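Local atomic coordinates of MHC class I antigen (Ctenopharyngodon idella, PDB entry 5H5Z), a protein that binds a short peptide in the groove of its MHC class I platform, paired with beta-2-microglobulin, probably to present it to T cells. Residues T2-Y7 against M26-Q31; Y96-N101 against E162-Y167; E47-N52 against V168-D173; G108-A113 against G154-T159. All coordinates share one frame; numbering follows the deposited sequence.

Interaction 1: residues T2-Y7 against M26-Q31; sequences THSLKY and MVDDGQ
In the antiparallel sheet that floors the peptide-binding platform, strand 3-13 pairs with strand 21-27 at the point where the latter swings through the type I' turn V27-G30 into strand 30-36. K6 and M26 form a hydrogen-bonded pair, K6 N to M26 O at 2.9 Å and M26 N to K6 O at 2.8 Å. L5 and V27 are the next, non-hydrogen-bonded pair. On their face, which carries the groove helices, L5 CD1 lies 4.1 Å from V27 CG2. Beyond it D28 N still donates to S4 O, from above the carbonyl plane, but the D28 carboxylate then takes over the pairing. Its CG stands beside its own backbone N, and the group lies within 5° of the H3 ring plane. OD2 accepts from H3 ND1 at 2.7 Å through its syn lone pair (N-H...O 164°), while OD1 receives S4 N at 2.9 Å. On the other face the K6 chain, extended beyond CG, brings NZ to D29 OD1 at 2.9 Å in a salt bridge. Water 1 joins S4 OG to D29 N, 2.9 Å from that nitrogen. K6 also packs on K59 of beta-2-microglobulin. With both oxygens engaged, the D28 carboxylate is held coplanar with the imidazole, edge to edge, and ND1 of that ring must carry a proton; the negative charge would probably also favour the protonated ring.

Interaction 2: residues Y96-N101 against E162-Y167; sequences YGCELN and EWLKKY
L164, on helix 148-170, points its side chain down at strand 90-100 and carries the buried part of the packing. With CG anti to the backbone N (chi1 174°), its CD2 methyl is set over the strand backbone, 3.8 Å from L100 N and 3.8 Å from L100 CB. The same methyl is 4.4 Å from C98 SG, a looser touch on a sulfur that is tied by disulfide to C160, one turn earlier on the helix. L5 of strand 3-13 also touches L164, so the leucine sits where two neighbouring strands run side by side. The outer side is different. L100, likewise with CG anti to N (chi1 177°), sends CD2 against the aliphatic part of K165, 3.7 Å from CE, and the two side chains cross at about a right angle. The lysine chain runs extended beyond CG and lies over the leucine with its methylenes, its exposed end belonging to the solvent side. No hydrogen bond joins the two segments; methyl and methylene groups carry the contact. The short axes of strand and helix cross at -62° and approach to 9.1 Å. A long helix lying obliquely across an antiparallel floor and pinned to it by the C98-C160 disulfide is the layout of the alpha-2 half of an MHC class I groove.

Interaction 3: residues E47-N52 against V168-D173; sequences EWIRQN and VAYGKD
The amide of N52 and the ring of Y170 lie stacked, their planes 3° apart, and the two side chains slide past each other in opposite directions. N52 CB sits almost exactly above the ring centre, 3.3 Å from the Y170 centroid, a close CH-pi contact, and N52 CG lies 3.4 Å from Y170 CD1. What fixes the amide's rotation is a nearly straight bond, N52 ND2 to W48 O at 2.8 Å (174°), made in both the amide and the carbonyl plane. The second hydrogen of ND2 goes to water 2, which in turn donates to Y170 O and so bridges the segments. The W48 side chain crosses that of Y170 at about a right angle. Its CG takes the crowded position between N and the carbonyl carbon (chi1 59°), which lays a face of the indole against the backbone where helix 148-170 gives way to helix 172-175. G171 CA rests over that face, 4.0 Å from the centroid of the W48 five-membered ring, while W48 CE3 meets Y170 CB at 3.8 Å. I49 CD1 adds a looser touch on Y170 CD2. The Y170 hydroxyl is held by E53, just past the first segment. Here the short helix 47-50, leading into the alpha-1 helix 55-82, packs against the C-terminal end of the alpha-2 helix, beside the end of an MHC class I groove.

Interaction 4: residues G108-A113 against G154-T159; sequences GFYQYA and GYLENT
With CG anti to its carbonyl carbon (chi1 -70°) and an extended chi2 of 174°, L156 reaches straight down from helix 148-170 and spreads both methyls over strand 106-114. CD2 comes to 3.6 Å from F109 O, and CD1 lies 4.0 Å from Y110 CD2, in the plane of that ring at its edge. Y110 itself has an unusual first torsion, chi1 -135°, which leaves the ring edge-on to the leucine. A little further out, Y155 CD2 also approaches that edge, 4.3 Å from Y110 CE2; Y155, with CG anti to N, points toward the strand beside L156. G108 offers bare backbone below the leucine, its CA 5.8 Å from L156 CA, so helix and strand come close together there. No hydrogen bond crosses between the segments. The polar tips instead turn to the groove: Y110 OH bonds to a polar side chain of the bound peptide and Y155 OH to the peptide backbone. Y110 stacks on Y96 as well, and F109, on the other face of the sheet, makes a cation-pi contact with K59 of beta-2-microglobulin. A helix leucine set down on the sheet floor, with tyrosines beside it reaching the peptide, fits the alpha-2 side of an MHC class I groove.

All four contacts lie in the alpha-1/alpha-2 platform. Interaction 1 closes first along the chain; interaction 3 then spans the longest separation, with interaction 2 inside it and interaction 4 inside that. Interactions 1, 2 and 4 share the eight-stranded floor, where strands 3-13, 90-100 and 106-114 are consecutive neighbours joined by H3 O to L100 N and G97 O to F109 N. Helix 148-170 runs through interactions 4, 2 and 3 in turn. Centres of 1 and 2 are about 8 Å apart, those of 3 and 4 about 23 Å. Interaction 1 knits the floor itself, 2 and 4 seat the alpha-2 helix on it, and 3 ties the end of that helix to segment 47-52.

Interaction 1: residues T2-Y7 against M26-Q31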
# COMPACT_ATOMS: atom_id res chain seq x y z
N THR A 2 -4.14 16.38 8.85
CA THR A 2 -4.34 16.30 7.41
C THR A 2 -5.03 14.99 7.07
O THR A 2 -4.78 13.96 7.70
CB THR A 2 -2.98 16.42 6.67
OG1 THR A 2 -2.39 17.69 6.96
CG2 THR A 2 -3.15 16.28 5.16
N HIS A 3 -5.93 15.03 6.09
CA HIS A 3 -6.59 13.82 5.62
C HIS A 3 -6.67 13.87 4.12
O HIS A 3 -6.58 14.95 3.52
CB HIS A 3 -7.99 13.68 6.22
CG HIS A 3 -7.99 13.58 7.71
ND1 HIS A 3 -7.54 12.46 8.38
CD2 HIS A 3 -8.38 14.46 8.67
CE1 HIS A 3 -7.64 12.66 9.68
NE2 HIS A 3 -8.15 13.86 9.88
N SER A 4 -6.83 12.70 3.51
CA SER A 4 -6.88 12.60 2.06
C SER A 4 -7.92 11.60 1.58
O SER A 4 -8.23 10.62 2.27
CB SER A 4 -5.51 12.20 1.50
OG SER A 4 -5.18 10.88 1.90
N LEU A 5 -8.46 11.86 0.39
CA LEU A 5 -9.34 10.96 -0.32
C LEU A 5 -8.70 10.68 -1.68
O LEU A 5 -8.32 11.61 -2.39
CB LEU A 5 -10.73 11.59 -0.50
CG LEU A 5 -11.74 10.88 -1.43
CD1 LEU A 5 -12.05 9.46 -0.99
CD2 LEU A 5 -13.03 11.69 -1.56
N LYS A 6 -8.55 9.40 -2.02
CA LYS A 6 -7.90 9.01 -3.27
C LYS A 6 -8.60 7.83 -3.94
O LYS A 6 -9.08 6.91 -3.27
CB LYS A 6 -6.43 8.61 -3.04
CG LYS A 6 -5.56 9.68 -2.39
CD LYS A 6 -4.19 9.11 -2.05
CE LYS A 6 -3.29 10.14 -1.40
NZ LYS A 6 -1.99 9.48 -1.04
N TYR A 7 -8.64 7.88 -5.26
CA TYR A 7 -9.13 6.76 -6.05
C TYR A 7 -8.02 6.27 -6.96
O TYR A 7 -7.29 7.07 -7.54
CB TYR A 7 -10.38 7.16 -6.85
CG TYR A 7 -11.57 7.35 -5.94
CD1 TYR A 7 -12.36 6.27 -5.57
CD2 TYR A 7 -11.89 8.61 -5.44
CE1 TYR A 7 -13.45 6.43 -4.73
CE2 TYR A 7 -12.97 8.79 -4.59
CZ TYR A 7 -13.75 7.69 -4.24
OH TYR A 7 -14.82 7.86 -3.40
N MET A 26 -9.67 5.18 -1.13
CA MET A 26 -8.94 5.22 0.13
C MET A 26 -9.13 6.56 0.83
O MET A 26 -9.14 7.61 0.19
CB MET A 26 -7.44 5.01 -0.13
CG MET A 26 -7.07 3.63 -0.64
SD MET A 26 -5.36 3.60 -1.20
CE MET A 26 -5.51 4.33 -2.83
N VAL A 27 -9.26 6.51 2.16
CA VAL A 27 -9.11 7.70 2.99
C VAL A 27 -7.88 7.48 3.85
O VAL A 27 -7.76 6.44 4.52
CB VAL A 27 -10.38 7.98 3.82
CG1 VAL A 27 -10.16 9.10 4.84
CG2 VAL A 27 -11.51 8.36 2.89
N ASP A 28 -6.95 8.44 3.82
CA ASP A 28 -5.66 8.33 4.51
C ASP A 28 -4.94 7.04 4.14
O ASP A 28 -4.32 6.37 4.99
CB ASP A 28 -5.84 8.47 6.04
CG ASP A 28 -6.38 9.84 6.45
OD1 ASP A 28 -6.61 10.70 5.56
OD2 ASP A 28 -6.58 10.06 7.66
N ASP A 29 -5.04 6.69 2.85
CA ASP A 29 -4.39 5.51 2.27
C ASP A 29 -4.90 4.17 2.81
O ASP A 29 -4.28 3.13 2.60
CB ASP A 29 -2.86 5.63 2.37
CG ASP A 29 -2.35 6.90 1.72
OD1 ASP A 29 -2.58 7.08 0.50
OD2 ASP A 29 -1.73 7.73 2.41
N GLY A 30 -6.06 4.21 3.47
CA GLY A 30 -6.75 3.01 3.92
C GLY A 30 -7.99 2.80 3.08
O GLY A 30 -8.82 3.70 2.94
N GLN A 31 -8.12 1.60 2.51
CA GLN A 31 -9.21 1.31 1.57
C GLN A 31 -10.57 1.34 2.25
O GLN A 31 -10.75 0.73 3.30
CB GLN A 31 -9.02 -0.05 0.90
CG GLN A 31 -10.24 -0.47 0.10
CD GLN A 31 -10.21 -1.89 -0.41
OE1 GLN A 31 -10.71 -2.17 -1.51
NE2 GLN A 31 -9.64 -2.80 0.37
O HOH W 1 -6.17 8.34 0.73

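Interaction 2: residues Y96-N101 against E162-Y167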
# COMPACT_ATOMS: atom_id res chain seq x y z
N TYR A 96 -6.38 9.77 -8.73
CA TYR A 96 -6.72 11.14 -8.46
C TYR A 96 -7.15 11.25 -7.02
O TYR A 96 -7.52 10.25 -6.40
CB TYR A 96 -7.83 11.65 -9.40
CG TYR A 96 -9.16 10.94 -9.29
CD1 TYR A 96 -10.15 11.40 -8.41
CD2 TYR A 96 -9.45 9.83 -10.10
CE1 TYR A 96 -11.38 10.76 -8.32
CE2 TYR A 96 -10.68 9.19 -10.02
CZ TYR A 96 -11.64 9.66 -9.13
OH TYR A 96 -12.85 9.03 -9.04
N GLY A 97 -7.12 12.46 -6.49
CA GLY A 97 -7.55 12.64 -5.12
C GLY A 97 -7.27 14.02 -4.60
O GLY A 97 -6.68 14.85 -5.29
N CYS A 98 -7.70 14.25 -3.36
CA CYS A 98 -7.59 15.56 -2.74
C CYS A 98 -7.10 15.40 -1.32
O CYS A 98 -7.26 14.34 -0.70
CB CYS A 98 -8.95 16.27 -2.76
SG CYS A 98 -10.32 15.36 -1.99
N GLU A 99 -6.50 16.43 -0.80
CA GLU A 99 -6.06 16.47 0.59
C GLU A 99 -6.58 17.72 1.27
O GLU A 99 -6.48 18.74 0.74
CB GLU A 99 -4.56 16.57 0.66
CG GLU A 99 -3.85 15.44 -0.04
CD GLU A 99 -2.35 15.40 0.22
OE1 GLU A 99 -1.94 14.44 0.88
OE2 GLU A 99 -1.59 16.27 -0.25
N LEU A 100 -7.02 17.56 2.49
CA LEU A 100 -7.35 18.68 3.31
C LEU A 100 -6.40 18.82 4.48
O LEU A 100 -6.33 17.95 5.26
CB LEU A 100 -8.79 18.49 3.81
CG LEU A 100 -9.35 19.52 4.77
CD1 LEU A 100 -9.47 20.86 4.11
CD2 LEU A 100 -10.69 19.02 5.23
N ASN A 101 -5.63 19.88 4.49
CA ASN A 101 -4.72 20.21 5.59
C ASN A 101 -5.43 20.88 6.77
O ASN A 101 -6.54 21.20 6.63
CB ASN A 101 -3.61 21.09 5.05
CG ASN A 101 -3.05 20.58 3.75
OD1 ASN A 101 -3.05 21.27 2.76
ND2 ASN A 101 -2.61 19.36 3.75
N GLU A 162 -15.62 18.06 -0.19
CA GLU A 162 -16.91 17.96 0.50
C GLU A 162 -17.14 16.55 1.05
O GLU A 162 -17.54 16.36 2.21
CB GLU A 162 -18.05 18.39 -0.43
CG GLU A 162 -18.04 19.88 -0.76
CD GLU A 162 -18.85 20.22 -2.00
OE1 GLU A 162 -19.76 19.44 -2.37
OE2 GLU A 162 -18.58 21.28 -2.60
N TRP A 163 -16.85 15.55 0.21
CA TRP A 163 -16.99 14.15 0.60
C TRP A 163 -15.92 13.71 1.58
O TRP A 163 -16.21 12.97 2.52
CB TRP A 163 -17.05 13.25 -0.64
CG TRP A 163 -18.42 13.23 -1.25
CD1 TRP A 163 -18.84 13.94 -2.33
CD2 TRP A 163 -19.55 12.49 -0.78
NE1 TRP A 163 -20.17 13.68 -2.58
CE2 TRP A 163 -20.63 12.79 -1.64
CE3 TRP A 163 -19.75 11.59 0.28
CZ2 TRP A 163 -21.90 12.22 -1.48
CZ3 TRP A 163 -21.01 11.03 0.44
CH2 TRP A 163 -22.07 11.35 -0.43
N LEU A 164 -14.68 14.15 1.37
CA LEU A 164 -13.62 13.86 2.33
C LEU A 164 -14.03 14.31 3.73
O LEU A 164 -13.92 13.54 4.69
CB LEU A 164 -12.30 14.51 1.91
CG LEU A 164 -11.14 14.41 2.91
CD1 LEU A 164 -10.82 12.96 3.28
CD2 LEU A 164 -9.91 15.11 2.36
N LYS A 165 -14.53 15.53 3.85
CA LYS A 165 -15.02 16.04 5.14
C LYS A 165 -16.08 15.12 5.78
O LYS A 165 -16.04 14.87 6.99
CB LYS A 165 -15.52 17.48 5.01
CG LYS A 165 -14.40 18.49 4.79
CD LYS A 165 -14.93 19.90 4.54
CE LYS A 165 -13.78 20.88 4.37
NZ LYS A 165 -14.21 22.15 3.73
N LYS A 166 -17.01 14.63 4.96
CA LYS A 166 -18.02 13.68 5.43
C LYS A 166 -17.38 12.38 5.93
O LYS A 166 -17.75 11.88 7.00
CB LYS A 166 -19.05 13.37 4.34
CG LYS A 166 -20.04 14.48 4.03
CD LYS A 166 -20.82 14.13 2.77
CE LYS A 166 -22.28 14.51 2.88
NZ LYS A 166 -23.02 13.65 3.85
N TYR A 167 -16.44 11.83 5.16
CA TYR A 167 -15.76 10.58 5.52
C TYR A 167 -14.96 10.71 6.80
O TYR A 167 -14.95 9.79 7.63
CB TYR A 167 -14.85 10.09 4.38
CG TYR A 167 -15.56 9.83 3.06
CD1 TYR A 167 -16.90 9.40 3.03
CD2 TYR A 167 -14.89 9.99 1.84
CE1 TYR A 167 -17.54 9.16 1.83
CE2 TYR A 167 -15.54 9.75 0.63
CZ TYR A 167 -16.86 9.33 0.63
OH TYR A 167 -17.51 9.09 -0.56

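Interaction 3: residues E47-N52 against V168-D173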
# COMPACT_ATOMS: atom_id res chain seq x y z
N GLU A 47 -16.05 -0.37 8.44
CA GLU A 47 -17.23 -0.22 9.28
C GLU A 47 -17.79 1.20 9.25
O GLU A 47 -19.00 1.39 9.26
CB GLU A 47 -16.94 -0.65 10.72
CG GLU A 47 -16.74 -2.15 10.89
CD GLU A 47 -18.02 -2.91 11.19
OE1 GLU A 47 -18.98 -2.83 10.39
OE2 GLU A 47 -18.06 -3.61 12.23
N TRP A 48 -16.91 2.20 9.18
CA TRP A 48 -17.38 3.59 9.21
C TRP A 48 -18.18 4.01 7.98
O TRP A 48 -19.10 4.82 8.10
CB TRP A 48 -16.27 4.60 9.57
CG TRP A 48 -15.08 4.62 8.66
CD1 TRP A 48 -13.86 4.04 8.89
CD2 TRP A 48 -14.97 5.28 7.39
NE1 TRP A 48 -13.01 4.28 7.84
CE2 TRP A 48 -13.67 5.04 6.90
CE3 TRP A 48 -15.86 6.04 6.61
CZ2 TRP A 48 -13.22 5.54 5.67
CZ3 TRP A 48 -15.42 6.53 5.39
CH2 TRP A 48 -14.11 6.28 4.93
N ILE A 49 -17.84 3.48 6.80
CA ILE A 49 -18.64 3.76 5.60
C ILE A 49 -19.95 2.96 5.62
O ILE A 49 -20.99 3.48 5.21
CB ILE A 49 -17.85 3.62 4.27
CG1 ILE A 49 -18.63 4.23 3.10
CG2 ILE A 49 -17.45 2.18 3.96
CD1 ILE A 49 -18.71 5.75 3.12
N ARG A 50 -19.90 1.72 6.12
CA ARG A 50 -21.09 0.86 6.24
C ARG A 50 -22.15 1.49 7.14
O ARG A 50 -23.35 1.40 6.85
CB ARG A 50 -20.73 -0.52 6.80
CG ARG A 50 -19.96 -1.42 5.85
CD ARG A 50 -19.79 -2.81 6.43
NE ARG A 50 -18.94 -3.65 5.59
CZ ARG A 50 -17.64 -3.87 5.80
NH1 ARG A 50 -17.02 -3.32 6.84
NH2 ARG A 50 -16.96 -4.65 4.97
N GLN A 51 -21.71 2.11 8.23
CA GLN A 51 -22.62 2.65 9.23
C GLN A 51 -23.25 3.98 8.80
O GLN A 51 -24.23 4.43 9.40
CB GLN A 51 -21.89 2.83 10.56
CG GLN A 51 -21.56 1.52 11.26
CD GLN A 51 -20.98 1.72 12.65
OE1 GLN A 51 -20.18 2.62 12.88
NE2 GLN A 51 -21.38 0.86 13.58
N ASN A 52 -22.70 4.58 7.75
CA ASN A 52 -23.04 5.96 7.40
C ASN A 52 -23.56 6.20 5.99
O ASN A 52 -24.10 7.26 5.70
CB ASN A 52 -21.87 6.87 7.72
CG ASN A 52 -21.69 7.08 9.20
OD1 ASN A 52 -22.47 7.78 9.84
ND2 ASN A 52 -20.66 6.45 9.77
N VAL A 168 -14.30 11.85 6.98
CA VAL A 168 -13.49 12.11 8.17
C VAL A 168 -14.40 12.11 9.41
O VAL A 168 -14.04 11.53 10.43
CB VAL A 168 -12.65 13.40 8.05
CG1 VAL A 168 -11.95 13.73 9.37
CG2 VAL A 168 -11.60 13.23 6.96
N ALA A 169 -15.58 12.72 9.30
CA ALA A 169 -16.56 12.69 10.39
C ALA A 169 -17.10 11.28 10.66
O ALA A 169 -17.19 10.87 11.82
CB ALA A 169 -17.69 13.67 10.13
N TYR A 170 -17.44 10.56 9.60
CA TYR A 170 -17.88 9.16 9.73
C TYR A 170 -16.85 8.30 10.47
O TYR A 170 -17.20 7.53 11.36
CB TYR A 170 -18.10 8.51 8.36
CG TYR A 170 -19.20 9.08 7.48
CD1 TYR A 170 -20.24 9.87 8.01
CD2 TYR A 170 -19.22 8.81 6.12
CE1 TYR A 170 -21.24 10.36 7.19
CE2 TYR A 170 -20.21 9.30 5.30
CZ TYR A 170 -21.22 10.08 5.83
OH TYR A 170 -22.19 10.55 5.00
N GLY A 171 -15.58 8.44 10.08
CA GLY A 171 -14.53 7.59 10.63
C GLY A 171 -13.58 8.27 11.59
O GLY A 171 -12.46 7.80 11.77
N LYS A 172 -14.03 9.36 12.21
CA LYS A 172 -13.17 10.21 13.05
C LYS A 172 -12.31 9.43 14.04
O LYS A 172 -11.09 9.61 14.08
CB LYS A 172 -14.01 11.26 13.79
CG LYS A 172 -13.19 12.35 14.44
CD LYS A 172 -14.04 13.22 15.34
CE LYS A 172 -13.20 14.08 16.27
NZ LYS A 172 -12.42 15.13 15.55
N ASP A 173 -12.95 8.58 14.83
CA ASP A 173 -12.24 7.85 15.88
C ASP A 173 -11.17 6.91 15.30
O ASP A 173 -10.08 6.77 15.87
CB ASP A 173 -13.23 7.10 16.78
CG ASP A 173 -14.22 8.03 17.48
OD1 ASP A 173 -13.82 9.11 17.99
OD2 ASP A 173 -15.42 7.68 17.53
O HOH W 2 -19.86 6.72 12.55
O HOH W 3 -25.02 9.78 6.57

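Interaction 4: residues G108-A113 against G154-T159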
# COMPACT_ATOMS: atom_id res chain seq x y z
N GLY A 108 -4.73 18.79 -4.60
CA GLY A 108 -5.32 17.72 -5.39
C GLY A 108 -4.48 17.38 -6.60
O GLY A 108 -3.67 18.19 -7.05
N PHE A 109 -4.68 16.17 -7.12
CA PHE A 109 -3.95 15.68 -8.29
C PHE A 109 -4.85 14.83 -9.17
O PHE A 109 -5.85 14.29 -8.70
CB PHE A 109 -2.72 14.87 -7.85
CG PHE A 109 -3.07 13.62 -7.09
CD1 PHE A 109 -3.35 13.68 -5.73
CD2 PHE A 109 -3.11 12.39 -7.74
CE1 PHE A 109 -3.68 12.53 -5.03
CE2 PHE A 109 -3.43 11.23 -7.04
CZ PHE A 109 -3.71 11.30 -5.68
N TYR A 110 -4.48 14.70 -10.45
CA TYR A 110 -5.23 13.89 -11.41
C TYR A 110 -4.24 13.42 -12.47
O TYR A 110 -3.66 14.23 -13.19
CB TYR A 110 -6.36 14.72 -12.04
CG TYR A 110 -7.70 14.00 -12.12
CD1 TYR A 110 -7.88 12.90 -12.96
CD2 TYR A 110 -8.79 14.44 -11.36
CE1 TYR A 110 -9.10 12.24 -13.02
CE2 TYR A 110 -10.01 13.79 -11.42
CZ TYR A 110 -10.17 12.70 -12.26
OH TYR A 110 -11.38 12.05 -12.32
N GLN A 111 -4.03 12.10 -12.54
CA GLN A 111 -2.94 11.52 -13.35
C GLN A 111 -3.35 10.22 -14.03
O GLN A 111 -4.13 9.44 -13.48
CB GLN A 111 -1.71 11.26 -12.47
CG GLN A 111 -1.13 12.49 -11.80
CD GLN A 111 -0.25 12.16 -10.60
OE1 GLN A 111 -0.01 11.00 -10.29
NE2 GLN A 111 0.22 13.20 -9.92
N TYR A 112 -2.80 9.99 -15.21
CA TYR A 112 -3.02 8.75 -15.95
C TYR A 112 -1.69 8.14 -16.40
O TYR A 112 -0.73 8.87 -16.65
CB TYR A 112 -3.89 9.01 -17.19
CG TYR A 112 -5.31 9.47 -16.89
CD1 TYR A 112 -5.59 10.82 -16.62
CD2 TYR A 112 -6.37 8.57 -16.92
CE1 TYR A 112 -6.89 11.23 -16.37
CE2 TYR A 112 -7.68 8.99 -16.68
CZ TYR A 112 -7.93 10.31 -16.40
OH TYR A 112 -9.23 10.73 -16.16
N ALA A 113 -1.63 6.81 -16.50
CA ALA A 113 -0.44 6.11 -17.00
C ALA A 113 -0.83 4.98 -17.92
O ALA A 113 -1.86 4.32 -17.72
CB ALA A 113 0.39 5.56 -15.85
N GLY A 154 -12.71 21.34 -10.76
CA GLY A 154 -13.97 21.52 -10.03
C GLY A 154 -14.24 20.38 -9.06
O GLY A 154 -14.56 20.60 -7.89
N TYR A 155 -14.10 19.15 -9.56
CA TYR A 155 -14.24 17.97 -8.72
C TYR A 155 -13.25 17.95 -7.55
O TYR A 155 -13.64 17.72 -6.39
CB TYR A 155 -14.11 16.67 -9.53
CG TYR A 155 -14.00 15.46 -8.64
CD1 TYR A 155 -15.14 14.86 -8.10
CD2 TYR A 155 -12.75 14.94 -8.28
CE1 TYR A 155 -15.05 13.77 -7.25
CE2 TYR A 155 -12.64 13.86 -7.43
CZ TYR A 155 -13.79 13.27 -6.93
OH TYR A 155 -13.68 12.19 -6.09
N LEU A 156 -11.97 18.18 -7.84
CA LEU A 156 -10.92 18.07 -6.82
C LEU A 156 -11.08 19.09 -5.69
O LEU A 156 -10.90 18.77 -4.52
CB LEU A 156 -9.53 18.22 -7.45
CG LEU A 156 -9.04 17.07 -8.33
CD1 LEU A 156 -7.71 17.46 -8.98
CD2 LEU A 156 -8.89 15.77 -7.55
N GLU A 157 -11.41 20.32 -6.06
CA GLU A 157 -11.46 21.43 -5.10
C GLU A 157 -12.79 21.53 -4.37
O GLU A 157 -12.87 22.16 -3.32
CB GLU A 157 -11.12 22.75 -5.80
CG GLU A 157 -9.70 22.77 -6.36
CD GLU A 157 -9.34 24.08 -7.04
OE1 GLU A 157 -10.21 24.96 -7.18
OE2 GLU A 157 -8.16 24.22 -7.44
N ASN A 158 -13.83 20.92 -4.92
CA ASN A 158 -15.16 21.03 -4.33
C ASN A 158 -15.72 19.68 -3.91
O ASN A 158 -15.66 19.32 -2.74
CB ASN A 158 -16.10 21.78 -5.28
CG ASN A 158 -15.58 23.16 -5.65
OD1 ASN A 158 -15.01 23.35 -6.73
ND2 ASN A 158 -15.76 24.12 -4.76
N THR A 159 -16.23 18.92 -4.88
CA THR A 159 -16.85 17.62 -4.64
C THR A 159 -15.99 16.68 -3.78
O THR A 159 -16.47 16.10 -2.79
CB THR A 159 -17.19 16.94 -5.98
OG1 THR A 159 -17.89 17.87 -6.82
CG2 THR A 159 -18.03 15.68 -5.76